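Local coordinates for protein fructose transport system repressor FruR (Pseudomonas putida, PDB 3O74) that probably binds specific DNA sequences as a LacI-family transcription regulator, acting as repressor and activator, with fructose 1-phosphate as its preferred effector, at residues Leu116-Arg121 with Gln208-Thr213; Ser108-Ala113 with Arg263-Arg268; Asp197-Gln200 with Ser206-Leu209; Ile123-Ala128 with Gly140-Ala145. All blocks are in the same frame, centred on the assembly; numbering follows the deposited sequence.

Interaction 1: residues Leu116-Arg121 with Gln208-Thr213; sequences LSSAPR and QLQLGT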
loop_
_atom_site.group_PDB
_atom_site.type_symbol
_atom_site.label_atom_id
_atom_site.label_comp_id
_atom_site.label_asym_id
_atom_site.label_seq_id
_atom_site.Cartn_x
_atom_site.Cartn_y
_atom_site.Cartn_z
ATOM N N LEU B 116 -8.434 -28.130 7.214
ATOM C CA LEU B 116 -9.235 -29.321 7.477
ATOM C C LEU B 116 -8.399 -30.496 7.979
ATOM O O LEU B 116 -8.940 -31.471 8.504
ATOM C CB LEU B 116 -10.011 -29.724 6.219
ATOM C CG LEU B 116 -11.514 -29.437 6.199
ATOM C CD1 LEU B 116 -11.917 -28.514 7.338
ATOM C CD2 LEU B 116 -11.936 -28.857 4.858
ATOM N N SER B 117 -7.082 -30.403 7.819
ATOM C CA SER B 117 -6.192 -31.486 8.218
ATOM C C SER B 117 -6.242 -31.738 9.723
ATOM O O SER B 117 -6.141 -32.878 10.173
ATOM C CB SER B 117 -4.753 -31.190 7.787
ATOM O OG SER B 117 -4.016 -30.590 8.841
ATOM N N SER B 118 -6.400 -30.668 10.495
ATOM C CA SER B 118 -6.395 -30.757 11.954
ATOM C C SER B 118 -7.710 -31.296 12.516
ATOM O O SER B 118 -7.894 -31.350 13.732
ATOM C CB SER B 118 -6.091 -29.390 12.569
ATOM O OG SER B 118 -7.102 -28.452 12.245
ATOM N N ALA B 119 -8.618 -31.689 11.629
ATOM C CA ALA B 119 -9.932 -32.177 12.038
ATOM C C ALA B 119 -10.653 -31.164 12.923
ATOM O O ALA B 119 -10.988 -31.461 14.068
ATOM C CB ALA B 119 -9.805 -33.520 12.755
ATOM N N PRO B 120 -10.890 -29.953 12.393
ATOM C CA PRO B 120 -11.597 -28.922 13.159
ATOM C C PRO B 120 -13.057 -29.298 13.389
ATOM O O PRO B 120 -13.669 -29.956 12.548
ATOM C CB PRO B 120 -11.498 -27.687 12.259
ATOM C CG PRO B 120 -11.320 -28.232 10.889
ATOM C CD PRO B 120 -10.513 -29.481 11.049
ATOM N N ARG B 121 -13.599 -28.887 14.529
ATOM C CA ARG B 121 -14.988 -29.168 14.868
ATOM C C ARG B 121 -15.901 -28.141 14.207
ATOM O O ARG B 121 -17.082 -28.396 13.967
ATOM C CB ARG B 121 -15.167 -29.156 16.387
ATOM C CG ARG B 121 -16.241 -30.095 16.907
ATOM C CD ARG B 121 -17.616 -29.454 16.885
ATOM N NE ARG B 121 -18.451 -29.961 15.800
ATOM C CZ ARG B 121 -19.777 -29.890 15.795
ATOM N NH1 ARG B 121 -20.412 -29.339 16.821
ATOM N NH2 ARG B 121 -20.471 -30.373 14.772
ATOM N N GLN B 208 -6.380 -19.189 19.660
ATOM C CA GLN B 208 -5.595 -20.262 19.048
ATOM C C GLN B 208 -6.327 -21.083 17.976
ATOM O O GLN B 208 -6.362 -22.314 18.044
ATOM C CB GLN B 208 -5.044 -21.182 20.141
ATOM C CG GLN B 208 -6.046 -21.491 21.244
ATOM C CD GLN B 208 -5.384 -21.717 22.593
ATOM O OE1 GLN B 208 -5.622 -22.728 23.253
ATOM N NE2 GLN B 208 -4.547 -20.772 23.006
ATOM N N LEU B 209 -6.898 -20.400 16.987
ATOM C CA LEU B 209 -7.537 -21.077 15.857
ATOM C C LEU B 209 -6.579 -21.368 14.701
ATOM O O LEU B 209 -5.484 -20.809 14.629
ATOM C CB LEU B 209 -8.744 -20.281 15.342
ATOM C CG LEU B 209 -8.764 -18.749 15.400
ATOM C CD1 LEU B 209 -7.408 -18.133 15.107
ATOM C CD2 LEU B 209 -9.825 -18.200 14.453
ATOM N N GLN B 210 -7.006 -22.255 13.805
ATOM C CA GLN B 210 -6.313 -22.484 12.540
ATOM C C GLN B 210 -6.705 -21.381 11.563
ATOM O O GLN B 210 -7.888 -21.220 11.259
ATOM C CB GLN B 210 -6.711 -23.838 11.954
ATOM C CG GLN B 210 -6.354 -25.030 12.822
ATOM C CD GLN B 210 -4.975 -25.574 12.519
ATOM O OE1 GLN B 210 -4.005 -25.259 13.206
ATOM N NE2 GLN B 210 -4.880 -26.401 11.485
ATOM N N LEU B 211 -5.723 -20.634 11.062
ATOM C CA LEU B 211 -6.002 -19.483 10.204
ATOM C C LEU B 211 -5.470 -19.622 8.785
ATOM O O LEU B 211 -4.346 -20.075 8.568
ATOM C CB LEU B 211 -5.432 -18.201 10.814
ATOM C CG LEU B 211 -6.157 -17.570 11.995
ATOM C CD1 LEU B 211 -5.427 -16.311 12.421
ATOM C CD2 LEU B 211 -7.597 -17.258 11.628
ATOM N N GLY B 212 -6.282 -19.193 7.826
ATOM C CA GLY B 212 -5.877 -19.152 6.435
ATOM C C GLY B 212 -6.474 -17.930 5.763
ATOM O O GLY B 212 -7.606 -17.542 6.062
ATOM N N THR B 213 -5.721 -17.325 4.850
ATOM C CA THR B 213 -6.159 -16.087 4.218
ATOM C C THR B 213 -5.670 -15.965 2.779
ATOM O O THR B 213 -4.698 -16.608 2.383
ATOM C CB THR B 213 -5.663 -14.853 5.001
ATOM O OG1 THR B 213 -6.262 -13.667 4.464
ATOM C CG2 THR B 213 -4.144 -14.734 4.915
#
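Gln210 sends its side chain out from the strand to meet Ser118 in the turn that follows helix 104-116. Its CB points toward the turn but stops short of it, and the CG beyond is the first atom to arrive, 3.6 Å from Ser118 OG. CG stands opposite the carbonyl carbon and beside the backbone N (chi1 -62°), and the chain then bends at chi2 (-90°), which swings the amide up along the serine. CD lies 4.0 Å from Ser118 CB. At the tip, Gln210 NE2 comes to 3.1 Å from Ser118 OG and also lies 3.4 Å from Ser118 CB, while OE1 is carried to the far side of the amide. The serine hydroxyl has a firmer partner of its own, a hydrogen bond to Leu115 O in the last turn of the helix. This is the end of the α/β subdomain characteristic of LacI-type sugar-binding domains, where the loop between helix 104-116 and strand 122-128 reaches across strand 183-186 to the start of strand 210-214. Gln210 pairs through its backbone with Asp182 and Leu184, and its side chain touches Ala183, as does that of Pro120. Leu116 to Ala119 form a type I turn, closed by Ala119 N bonding to Leu116 O at 3.1 Å. Ala119 then leaves the helical path with a positive phi of 55°, and the chain turns back through Pro120, whose carbonyl oxygen accepts a hydrogen bond from Tyr149 OH.

Interaction 2: residues Ser108-Ala113 with Arg263-Arg268; sequences SRQLAA and RTFKQR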
loop_
_atom_site.group_PDB
_atom_site.type_symbol
_atom_site.label_atom_id
_atom_site.label_comp_id
_atom_site.label_asym_id
_atom_site.label_seq_id
_atom_site.Cartn_x
_atom_site.Cartn_y
_atom_site.Cartn_z
ATOM N N SER B 108 -8.626 -21.187 -2.992
ATOM C CA SER B 108 -9.508 -21.255 -1.838
ATOM C C SER B 108 -9.734 -22.699 -1.396
ATOM O O SER B 108 -9.824 -22.995 -0.201
ATOM C CB SER B 108 -10.842 -20.591 -2.166
ATOM O OG SER B 108 -11.643 -20.481 -1.009
ATOM N N ARG B 109 -9.827 -23.603 -2.363
ATOM C CA ARG B 109 -10.040 -25.003 -2.038
ATOM C C ARG B 109 -8.842 -25.555 -1.272
ATOM O O ARG B 109 -9.004 -26.210 -0.241
ATOM C CB ARG B 109 -10.288 -25.828 -3.299
ATOM C CG ARG B 109 -11.171 -27.043 -3.060
ATOM C CD ARG B 109 -10.822 -28.201 -3.987
ATOM N NE ARG B 109 -9.584 -28.858 -3.581
ATOM C CZ ARG B 109 -8.415 -28.683 -4.183
ATOM N NH1 ARG B 109 -8.324 -27.879 -5.233
ATOM N NH2 ARG B 109 -7.338 -29.317 -3.742
ATOM N N GLN B 110 -7.642 -25.283 -1.776
ATOM C CA GLN B 110 -6.422 -25.731 -1.119
ATOM C C GLN B 110 -6.266 -25.091 0.256
ATOM O O GLN B 110 -5.840 -25.743 1.210
ATOM C CB GLN B 110 -5.198 -25.383 -1.963
ATOM C CG GLN B 110 -5.055 -26.168 -3.248
ATOM C CD GLN B 110 -3.672 -26.018 -3.847
ATOM O OE1 GLN B 110 -2.666 -26.191 -3.157
ATOM N NE2 GLN B 110 -3.612 -25.691 -5.132
ATOM N N LEU B 111 -6.600 -23.808 0.346
ATOM C CA LEU B 111 -6.473 -23.071 1.595
ATOM C C LEU B 111 -7.330 -23.713 2.685
ATOM O O LEU B 111 -6.847 -23.990 3.781
ATOM C CB LEU B 111 -6.860 -21.603 1.390
ATOM C CG LEU B 111 -6.525 -20.605 2.499
ATOM C CD1 LEU B 111 -5.050 -20.679 2.875
ATOM C CD2 LEU B 111 -6.896 -19.196 2.064
ATOM N N ALA B 112 -8.597 -23.965 2.371
ATOM C CA ALA B 112 -9.513 -24.570 3.328
ATOM C C ALA B 112 -9.089 -25.995 3.677
ATOM O O ALA B 112 -9.119 -26.398 4.840
ATOM C CB ALA B 112 -10.933 -24.551 2.791
ATOM N N ALA B 113 -8.688 -26.753 2.662
ATOM C CA ALA B 113 -8.249 -28.129 2.865
ATOM C C ALA B 113 -7.041 -28.197 3.796
ATOM O O ALA B 113 -6.888 -29.153 4.557
ATOM C CB ALA B 113 -7.934 -28.784 1.533
ATOM N N ARG B 263 -1.960 -18.739 -7.679
ATOM C CA ARG B 263 -1.436 -18.113 -6.473
ATOM C C ARG B 263 -0.350 -18.997 -5.864
ATOM O O ARG B 263 -0.347 -20.210 -6.060
ATOM C CB ARG B 263 -2.557 -17.883 -5.458
ATOM C CG ARG B 263 -3.540 -16.789 -5.855
ATOM C CD ARG B 263 -4.592 -16.546 -4.778
ATOM N NE ARG B 263 -5.459 -15.425 -5.128
ATOM C CZ ARG B 263 -5.325 -14.194 -4.644
ATOM N NH1 ARG B 263 -4.365 -13.923 -3.771
ATOM N NH2 ARG B 263 -6.158 -13.233 -5.025
ATOM N N THR B 264 0.579 -18.392 -5.129
ATOM C CA THR B 264 1.604 -19.164 -4.436
ATOM C C THR B 264 1.158 -19.469 -3.008
ATOM O O THR B 264 0.605 -18.607 -2.323
ATOM C CB THR B 264 2.965 -18.451 -4.440
ATOM O OG1 THR B 264 2.830 -17.149 -3.857
ATOM C CG2 THR B 264 3.478 -18.311 -5.867
ATOM N N PHE B 265 1.382 -20.703 -2.571
ATOM C CA PHE B 265 0.958 -21.129 -1.243
ATOM C C PHE B 265 2.062 -20.875 -0.219
ATOM O O PHE B 265 3.172 -21.398 -0.342
ATOM C CB PHE B 265 0.572 -22.609 -1.256
ATOM C CG PHE B 265 -0.363 -23.011 -0.143
ATOM C CD1 PHE B 265 -0.975 -24.255 -0.152
ATOM C CD2 PHE B 265 -0.633 -22.147 0.906
ATOM C CE1 PHE B 265 -1.834 -24.633 0.865
ATOM C CE2 PHE B 265 -1.493 -22.521 1.927
ATOM C CZ PHE B 265 -2.093 -23.764 1.905
ATOM N N LYS B 266 1.757 -20.055 0.780
ATOM C CA LYS B 266 2.679 -19.804 1.877
ATOM C C LYS B 266 2.159 -20.508 3.121
ATOM O O LYS B 266 1.266 -20.002 3.799
ATOM C CB LYS B 266 2.809 -18.308 2.149
ATOM C CG LYS B 266 3.651 -17.989 3.377
ATOM C CD LYS B 266 5.123 -18.305 3.143
ATOM C CE LYS B 266 5.866 -18.471 4.461
ATOM N NZ LYS B 266 7.059 -17.586 4.570
ATOM N N GLN B 267 2.707 -21.683 3.410
ATOM C CA GLN B 267 2.278 -22.452 4.572
ATOM C C GLN B 267 3.142 -22.158 5.780
ATOM O O GLN B 267 4.365 -22.290 5.736
ATOM C CB GLN B 267 2.278 -23.951 4.279
ATOM C CG GLN B 267 1.041 -24.447 3.536
ATOM C CD GLN B 267 1.008 -25.959 3.410
ATOM O OE1 GLN B 267 1.815 -26.557 2.691
ATOM N NE2 GLN B 267 0.076 -26.587 4.117
ATOM N N ARG B 268 2.491 -21.750 6.860
ATOM C CA ARG B 268 3.179 -21.460 8.103
ATOM C C ARG B 268 2.692 -22.411 9.188
ATOM O O ARG B 268 3.286 -22.504 10.259
ATOM C CB ARG B 268 2.946 -20.004 8.501
ATOM C CG ARG B 268 3.411 -19.025 7.443
ATOM C CD ARG B 268 2.952 -17.618 7.747
ATOM N NE ARG B 268 2.936 -16.790 6.545
ATOM C CZ ARG B 268 3.740 -15.754 6.348
ATOM N NH1 ARG B 268 4.613 -15.411 7.280
ATOM N NH2 ARG B 268 3.665 -15.054 5.227
#
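Phe265 reaches from strand 257-266 to helix 104-116 and touches two consecutive residues there. Leu111 CD1 lies 4.1 Å from CE2 of the Phe265 ring, a plain apolar contact, and at the para position across the ring, but on the same side of its plane, Gln110 OE1 comes to 4.0 Å from Phe265 CD1. The Gln110 amide plane is steeply turned against the ring, by 76°. Phe265 CE1 also passes 4.2 Å from the backbone oxygen of Gln110. The ring gets there because CG is anti to the backbone N (chi1 -157°), while Gln110 comes down from the helix with its chain extended.

One shell out, Gln267 CG covers the opposite face of the Phe265 ring, 3.5 Å above its plane and offset toward the rim, and Asn228 and Met230 of the neighbouring antiparallel strand 227-231 also touch the ring. Leu111 rests on Phe214. The amide of Gln110 is tethered by a hydrogen bond from NE2 to Asp106 OD2, one helical turn back. Beyond these, Arg263 bridges the same strand and helix with a salt bridge to Asp104, at the helix start. Helix 104-116 thus packs on the chain's last strand in the α/β sugar-binding domain of the LacI family. The contact across the segments is weak, undirected packing without a hydrogen bond, and the polar end of Gln110 finds its bond within its own helix.

Interaction 3: residues Asp197-Gln200 with Ser206-Leu209; sequences DTLQ and SRQL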
loop_
_atom_site.group_PDB
_atom_site.type_symbol
_atom_site.label_atom_id
_atom_site.label_comp_id
_atom_site.label_asym_id
_atom_site.label_seq_id
_atom_site.Cartn_x
_atom_site.Cartn_y
_atom_site.Cartn_z
ATOM N N ASP B 197 -7.932 -7.706 15.182
ATOM C CA ASP B 197 -8.409 -6.708 16.136
ATOM C C ASP B 197 -9.341 -7.351 17.146
ATOM O O ASP B 197 -9.261 -7.088 18.351
ATOM C CB ASP B 197 -9.142 -5.575 15.423
ATOM C CG ASP B 197 -8.206 -4.654 14.676
ATOM O OD1 ASP B 197 -7.050 -4.489 15.120
ATOM O OD2 ASP B 197 -8.628 -4.095 13.642
ATOM N N THR B 198 -10.232 -8.197 16.646
ATOM C CA THR B 198 -11.194 -8.869 17.503
ATOM C C THR B 198 -10.474 -9.811 18.457
ATOM O O THR B 198 -10.748 -9.821 19.654
ATOM C CB THR B 198 -12.237 -9.642 16.676
ATOM O OG1 THR B 198 -12.980 -8.715 15.874
ATOM C CG2 THR B 198 -13.190 -10.390 17.587
ATOM N N LEU B 199 -9.539 -10.589 17.920
ATOM C CA LEU B 199 -8.762 -11.526 18.724
ATOM C C LEU B 199 -8.001 -10.811 19.835
ATOM O O LEU B 199 -7.915 -11.301 20.957
ATOM C CB LEU B 199 -7.780 -12.288 17.834
ATOM C CG LEU B 199 -8.273 -13.602 17.233
ATOM C CD1 LEU B 199 -9.743 -13.519 16.851
ATOM C CD2 LEU B 199 -7.421 -13.995 16.044
ATOM N N GLN B 200 -7.449 -9.645 19.519
ATOM C CA GLN B 200 -6.658 -8.898 20.490
ATOM C C GLN B 200 -7.493 -8.385 21.658
ATOM O O GLN B 200 -6.998 -8.257 22.779
ATOM C CB GLN B 200 -5.924 -7.747 19.807
ATOM C CG GLN B 200 -4.452 -8.024 19.594
ATOM C CD GLN B 200 -3.570 -7.306 20.596
ATOM O OE1 GLN B 200 -2.873 -6.352 20.252
ATOM N NE2 GLN B 200 -3.595 -7.762 21.844
ATOM N N SER B 206 -7.354 -17.143 24.675
ATOM C CA SER B 206 -8.408 -17.557 23.760
ATOM C C SER B 206 -8.181 -16.920 22.392
ATOM O O SER B 206 -8.863 -15.963 22.023
ATOM C CB SER B 206 -9.784 -17.181 24.309
ATOM O OG SER B 206 -10.798 -17.977 23.716
ATOM N N ARG B 207 -7.221 -17.465 21.647
ATOM C CA ARG B 207 -6.793 -16.894 20.368
ATOM C C ARG B 207 -6.053 -17.911 19.499
ATOM O O ARG B 207 -5.208 -17.538 18.687
ATOM C CB ARG B 207 -5.887 -15.680 20.608
ATOM C CG ARG B 207 -6.623 -14.351 20.655
ATOM C CD ARG B 207 -6.240 -13.516 21.873
ATOM N NE ARG B 207 -4.879 -12.986 21.809
ATOM C CZ ARG B 207 -4.470 -11.907 22.469
ATOM N NH1 ARG B 207 -5.320 -11.234 23.233
ATOM N NH2 ARG B 207 -3.214 -11.493 22.362
ATOM N N GLN B 208 -6.380 -19.189 19.660
ATOM C CA GLN B 208 -5.595 -20.262 19.048
ATOM C C GLN B 208 -6.327 -21.083 17.976
ATOM O O GLN B 208 -6.362 -22.314 18.044
ATOM C CB GLN B 208 -5.044 -21.182 20.141
ATOM C CG GLN B 208 -6.046 -21.491 21.244
ATOM C CD GLN B 208 -5.384 -21.717 22.593
ATOM O OE1 GLN B 208 -5.622 -22.728 23.253
ATOM N NE2 GLN B 208 -4.547 -20.772 23.006
ATOM N N LEU B 209 -6.898 -20.400 16.987
ATOM C CA LEU B 209 -7.537 -21.077 15.857
ATOM C C LEU B 209 -6.579 -21.368 14.701
ATOM O O LEU B 209 -5.484 -20.809 14.629
ATOM C CB LEU B 209 -8.744 -20.281 15.342
ATOM C CG LEU B 209 -8.764 -18.749 15.400
ATOM C CD1 LEU B 209 -7.408 -18.133 15.107
ATOM C CD2 LEU B 209 -9.825 -18.200 14.453
#
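The carbonyl oxygen of Leu199 lies in a bend of the Arg207 side chain, which wraps past it from CG to the guanidinium. Arg207 CG is 3.3 Å from Leu199 O, and NH1 comes to 3.5 Å from the same oxygen. Bends at chi2 and chi3 (131° and 70°) fold the arginine back over the last turn of helix 189-201. There NH1 has a definite partner, a hydrogen bond to Arg202 O just beyond the helix, whereas Gln200 O, 3.4 Å from Arg207 NH1, is badly angled for one. Gln200 CA sits over one face of the guanidinium, 3.8 Å above its plane and offset toward the rim, and the Gln200 amide crosses the guanidinium at a slant, their planes 68° apart.

Nearer the backbone, the aliphatic part of Arg207 slides past Leu199 in the opposite direction, its CG 3.7 Å from Leu199 CB. Leu199 CD2 then meets Leu209 CD1 at 4.2 Å, with Met170 of helix 163-177 also touching Leu199. Gln200 also packs on Phe222 of the second subunit. Within the LacI-type α/β domain, the C-terminal turn of helix 189-201 is thus packed against the loop leading into strand 210-214. A positive group among the last carbonyls of a helix would be expected to offset the partial negative charge of that C-terminal end.

Interaction 4: residues Ile123-Ala128 with Gly140-Ala145; sequences IALIGA and GGFDEA
Ile123 opens the contact by bringing CG1 and CD1 to Phe142 CE1; CD1 comes to 3.9 Å from that atom, and the two side chains arrive from opposite directions. CG1 stands anti to the backbone N (chi1 -174°), which extends the branch toward the helix. Ala124 turns its CB the other way, to Leu173 of helix 163-177, and contributes backbone instead: its O lies 3.9 Å from Phe142 CE1. Leu125 lies over the ring face. Its CB sits 3.8 Å from the centroid of the Phe142 ring and only 9° off the normal, a CH-pi contact, and Leu125 CD1 extends over the same face to 4.1 Å from Phe142 CG. Ile126 again faces the opposite side of the sheet, against Leu169 and Met170 of helix 163-177. At the strand end, the carbonyl oxygen of Ala128 accepts a hydrogen bond from Ser135 OG, near the start of the helix.

Strand and helix segments run almost exactly antiparallel, at 174°, with their axes 10.1 Å apart. The helix, running back against its strand, is the crossover of a beta-alpha-beta unit (strand 122-128, helix 133-144, strand 152-158), as in Rossmann-like sugar-binding domains.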
loop_
_atom_site.group_PDB
_atom_site.type_symbol
_atom_site.label_atom_id
_atom_site.label_comp_id
_atom_site.label_asym_id
_atom_site.label_seq_id
_atom_site.Cartn_x
_atom_site.Cartn_y
_atom_site.Cartn_z
ATOM N N ILE B 123 -15.668 -24.673 11.228
ATOM C CA ILE B 123 -14.889 -23.884 10.286
ATOM C C ILE B 123 -15.751 -22.767 9.719
ATOM O O ILE B 123 -16.947 -22.948 9.495
ATOM C CB ILE B 123 -14.332 -24.754 9.135
ATOM C CG1 ILE B 123 -13.392 -23.935 8.252
ATOM C CG2 ILE B 123 -15.464 -25.362 8.314
ATOM C CD1 ILE B 123 -12.573 -24.770 7.290
ATOM N N ALA B 124 -15.142 -21.609 9.494
ATOM C CA ALA B 124 -15.894 -20.468 9.004
ATOM C C ALA B 124 -15.190 -19.785 7.844
ATOM O O ALA B 124 -13.971 -19.876 7.693
ATOM C CB ALA B 124 -16.148 -19.476 10.126
ATOM N N LEU B 125 -15.985 -19.111 7.023
ATOM C CA LEU B 125 -15.472 -18.274 5.959
ATOM C C LEU B 125 -15.888 -16.837 6.241
ATOM O O LEU B 125 -17.062 -16.557 6.490
ATOM C CB LEU B 125 -16.039 -18.712 4.612
ATOM C CG LEU B 125 -15.717 -17.766 3.459
ATOM C CD1 LEU B 125 -14.330 -18.054 2.903
ATOM C CD2 LEU B 125 -16.775 -17.889 2.371
ATOM N N ILE B 126 -14.921 -15.932 6.220
ATOM C CA ILE B 126 -15.214 -14.518 6.349
ATOM C C ILE B 126 -14.824 -13.824 5.050
ATOM O O ILE B 126 -13.669 -13.867 4.633
ATOM C CB ILE B 126 -14.472 -13.896 7.538
ATOM C CG1 ILE B 126 -15.182 -14.249 8.849
ATOM C CG2 ILE B 126 -14.374 -12.377 7.384
ATOM C CD1 ILE B 126 -14.487 -13.716 10.098
ATOM N N GLY B 127 -15.803 -13.189 4.419
ATOM C CA GLY B 127 -15.596 -12.538 3.143
ATOM C C GLY B 127 -16.404 -11.261 3.062
ATOM O O GLY B 127 -16.949 -10.809 4.061
ATOM N N ALA B 128 -16.486 -10.684 1.871
ATOM C CA ALA B 128 -17.175 -9.415 1.675
ATOM C C ALA B 128 -17.537 -9.254 0.210
ATOM O O ALA B 128 -16.958 -9.915 -0.651
ATOM C CB ALA B 128 -16.300 -8.252 2.138
ATOM N N GLY B 140 -16.808 -20.360 -3.320
ATOM C CA GLY B 140 -17.046 -21.590 -4.056
ATOM C C GLY B 140 -15.990 -22.643 -3.783
ATOM O O GLY B 140 -16.313 -23.806 -3.544
ATOM N N GLY B 141 -14.724 -22.235 -3.815
ATOM C CA GLY B 141 -13.628 -23.143 -3.524
ATOM C C GLY B 141 -13.675 -23.637 -2.093
ATOM O O GLY B 141 -13.382 -24.801 -1.810
ATOM N N PHE B 142 -14.049 -22.738 -1.188
ATOM C CA PHE B 142 -14.210 -23.079 0.221
ATOM C C PHE B 142 -15.257 -24.180 0.414
ATOM O O PHE B 142 -15.017 -25.152 1.131
ATOM C CB PHE B 142 -14.576 -21.821 1.021
ATOM C CG PHE B 142 -14.915 -22.084 2.463
ATOM C CD1 PHE B 142 -13.920 -22.162 3.422
ATOM C CD2 PHE B 142 -16.233 -22.225 2.861
ATOM C CE1 PHE B 142 -14.234 -22.395 4.752
ATOM C CE2 PHE B 142 -16.555 -22.454 4.186
ATOM C CZ PHE B 142 -15.553 -22.540 5.134
ATOM N N ASP B 143 -16.408 -24.037 -0.236
ATOM C CA ASP B 143 -17.454 -25.058 -0.158
ATOM C C ASP B 143 -16.973 -26.389 -0.721
ATOM O O ASP B 143 -17.229 -27.447 -0.146
ATOM C CB ASP B 143 -18.708 -24.617 -0.914
ATOM C CG ASP B 143 -19.416 -23.458 -0.245
ATOM O OD1 ASP B 143 -19.125 -23.179 0.936
ATOM O OD2 ASP B 143 -20.273 -22.829 -0.902
ATOM N N GLU B 144 -16.279 -26.324 -1.852
ATOM C CA GLU B 144 -15.796 -27.517 -2.539
ATOM C C GLU B 144 -14.918 -28.387 -1.640
ATOM O O GLU B 144 -14.991 -29.613 -1.690
ATOM C CB GLU B 144 -15.034 -27.121 -3.805
ATOM C CG GLU B 144 -14.042 -28.160 -4.291
ATOM C CD GLU B 144 -14.596 -29.059 -5.379
ATOM O OE1 GLU B 144 -15.498 -28.617 -6.121
ATOM O OE2 GLU B 144 -14.115 -30.206 -5.501
ATOM N N ALA B 145 -14.094 -27.749 -0.817
ATOM C CA ALA B 145 -13.208 -28.474 0.088
ATOM C C ALA B 145 -13.968 -29.041 1.282
ATOM O O ALA B 145 -13.440 -29.860 2.035
ATOM C CB ALA B 145 -12.075 -27.576 0.559
#

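How the interactions relate
Interaction 4 is the buried one, an aromatic ring on aliphatic side chains inside a beta-alpha-beta unit, whereas interaction 1 lies on the surface and is polar. Interactions 2 and 3 are partly buried and mix apolar packing with polar chain ends. Helix 104-116 connects three of them: it carries the first segment of interaction 2, leads into the turn of interaction 1, and lies against interaction 4, where Ser108 and Leu116 touch Phe142 and Ile123. Leu111 of interaction 2 also packs on Thr213 of interaction 1. Interaction 3 covers the other face of the same sheet and shares residues 208-209 with interaction 1, but touches neither interaction 2 nor 4.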